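Local atomic coordinates of enoyl-CoA hydratase (Thermus thermophilus, PDB entry 1WZ8), a protein that probably catalyses the reversible hydration of enoyl-CoA thioesters, as a hexameric member of the crotonase family. Residues A[131-136]-A[189-194]. Sequence-based numbering, arbitrary orientation.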
loop_
_atom_site.group_PDB
_atom_site.type_symbol
_atom_site.label_atom_id
_atom_site.label_comp_id
_atom_site.label_asym_id
_atom_site.label_seq_id
_atom_site.Cartn_x
_atom_site.Cartn_y
_atom_site.Cartn_z
ATOM N N VAL A 131 13.151 -22.695 18.317
ATOM C CA VAL A 131 14.575 -22.529 18.572
ATOM C C VAL A 131 14.933 -23.012 19.963
ATOM O O VAL A 131 14.055 -23.270 20.795
ATOM C CB VAL A 131 15.016 -21.045 18.459
ATOM C CG1 VAL A 131 14.618 -20.485 17.109
ATOM C CG2 VAL A 131 14.402 -20.217 19.590
ATOM N N GLY A 132 16.232 -23.146 20.202
ATOM C CA GLY A 132 16.693 -23.556 21.513
ATOM C C GLY A 132 16.936 -22.283 22.298
ATOM O O GLY A 132 17.189 -21.233 21.712
ATOM N N LYS A 133 16.839 -22.351 23.619
ATOM C CA LYS A 133 17.073 -21.169 24.436
ATOM C C LYS A 133 18.460 -20.590 24.146
ATOM O O LYS A 133 18.655 -19.371 24.188
ATOM C CB LYS A 133 16.963 -21.522 25.916
ATOM C CG LYS A 133 15.567 -21.956 26.324
ATOM C CD LYS A 133 15.454 -22.158 27.822
ATOM C CE LYS A 133 14.036 -22.540 28.194
ATOM N NZ LYS A 133 13.069 -21.549 27.656
ATOM N N GLY A 134 19.410 -21.471 23.838
ATOM C CA GLY A 134 20.768 -21.037 23.561
ATOM C C GLY A 134 21.151 -20.901 22.098
ATOM O O GLY A 134 22.311 -20.634 21.777
ATOM N N THR A 135 20.190 -21.085 21.200
ATOM C CA THR A 135 20.470 -20.962 19.771
ATOM C C THR A 135 20.958 -19.546 19.475
ATOM O O THR A 135 20.513 -18.588 20.107
ATOM C CB THR A 135 19.198 -21.237 18.930
ATOM O OG1 THR A 135 18.738 -22.565 19.190
ATOM C CG2 THR A 135 19.487 -21.098 17.433
ATOM N N ARG A 136 21.874 -19.417 18.518
ATOM C CA ARG A 136 22.400 -18.108 18.138
ATOM C C ARG A 136 21.745 -17.673 16.828
ATOM O O ARG A 136 21.877 -18.357 15.817
ATOM C CB ARG A 136 23.924 -18.175 17.959
ATOM C CG ARG A 136 24.576 -16.839 17.611
ATOM C CD ARG A 136 26.092 -16.908 17.746
ATOM N NE ARG A 136 26.738 -17.549 16.603
ATOM C CZ ARG A 136 27.219 -16.890 15.552
ATOM N NH1 ARG A 136 27.131 -15.567 15.500
ATOM N NH2 ARG A 136 27.790 -17.550 14.554
ATOM N N ALA A 189 10.823 -21.185 22.179
ATOM C CA ALA A 189 12.223 -21.364 22.545
ATOM C C ALA A 189 12.184 -22.432 23.624
ATOM O O ALA A 189 11.619 -22.204 24.691
ATOM C CB ALA A 189 12.810 -20.074 23.102
ATOM N N VAL A 190 12.760 -23.597 23.338
ATOM C CA VAL A 190 12.776 -24.710 24.290
ATOM C C VAL A 190 14.207 -25.098 24.653
ATOM O O VAL A 190 15.161 -24.519 24.138
ATOM C CB VAL A 190 12.081 -25.949 23.693
ATOM C CG1 VAL A 190 10.628 -25.624 23.355
ATOM C CG2 VAL A 190 12.828 -26.404 22.440
ATOM N N GLU A 191 14.360 -26.080 25.543
ATOM C CA GLU A 191 15.699 -26.516 25.919
ATOM C C GLU A 191 16.369 -26.970 24.631
ATOM O O GLU A 191 15.759 -27.664 23.819
ATOM C CB GLU A 191 15.640 -27.669 26.925
ATOM C CG GLU A 191 14.988 -27.317 28.263
ATOM C CD GLU A 191 15.697 -26.186 28.996
ATOM O OE1 GLU A 191 16.939 -26.091 28.895
ATOM O OE2 GLU A 191 15.010 -25.398 29.688
ATOM N N ASP A 192 17.618 -26.565 24.438
ATOM C CA ASP A 192 18.354 -26.903 23.222
ATOM C C ASP A 192 18.175 -28.339 22.742
ATOM O O ASP A 192 18.018 -28.588 21.546
ATOM C CB ASP A 192 19.840 -26.615 23.419
ATOM C CG ASP A 192 20.121 -25.144 23.672
ATOM O OD1 ASP A 192 21.300 -24.806 23.887
ATOM O OD2 ASP A 192 19.173 -24.331 23.654
ATOM N N GLU A 193 18.198 -29.282 23.676
ATOM C CA GLU A 193 18.043 -30.686 23.336
ATOM C C GLU A 193 16.658 -31.084 22.834
ATOM O O GLU A 193 16.510 -32.118 22.185
ATOM C CB GLU A 193 18.372 -31.552 24.547
ATOM C CG GLU A 193 19.707 -32.219 24.462
ATOM C CD GLU A 193 19.899 -32.920 23.135
ATOM O OE1 GLU A 193 19.012 -33.703 22.738
ATOM O OE2 GLU A 193 20.942 -32.691 22.488
ATOM N N LYS A 194 15.657 -30.268 23.147
ATOM C CA LYS A 194 14.274 -30.540 22.778
ATOM C C LYS A 194 13.807 -29.883 21.486
ATOM O O LYS A 194 12.651 -30.055 21.091
ATOM C CB LYS A 194 13.347 -30.083 23.906
ATOM C CG LYS A 194 13.599 -30.731 25.256
ATOM C CD LYS A 194 13.073 -32.149 25.283
ATOM C CE LYS A 194 13.214 -32.764 26.664
ATOM N NZ LYS A 194 12.542 -34.092 26.746
HETATM O O HOH W 1 10.927 -23.290 26.881
#
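Lys-133 runs extended through chi2 and chi3 and bends only at chi4 (-54°), where NZ turns to the carbonyl of Ala-189, while chi1 of Asp-192 (-63°) sets CG anti to its own carbonyl carbon, beside the backbone N. Both groups work at the edge of the crotonase-fold sheet, where strand 188-190, outermost within the chain, pairs in parallel with strand 128-132. Here the pairing runs on past the end of strand 128-132: Val-190 N donates to Val-131 O at 2.9 Å, and Lys-133 N, already in the loop, returns a bond to Val-190 O at 2.8 Å. On the sheet face that carries both side chains, Val-131 CG2 packs on Ala-189 CB. The direct bond from Lys-133 NZ to Ala-189 O is weak, at 3.4 Å; a water accepts from NZ and also lies doubtfully close to that oxygen. The lysine chain also crosses Glu-191, Lys-133 CE lying 3.4 Å from Glu-191 OE2. An alanine in place of Lys-133 would probably cost Ala-189 O this weak bond and leave Glu-191 without the chain it packs against. Past the sheet, a type I turn spans Gly-132 to Thr-135, and Asp-192 OD2 receives Gly-134 N on its syn lone pair at 2.9 Å, nearly straight at 167°.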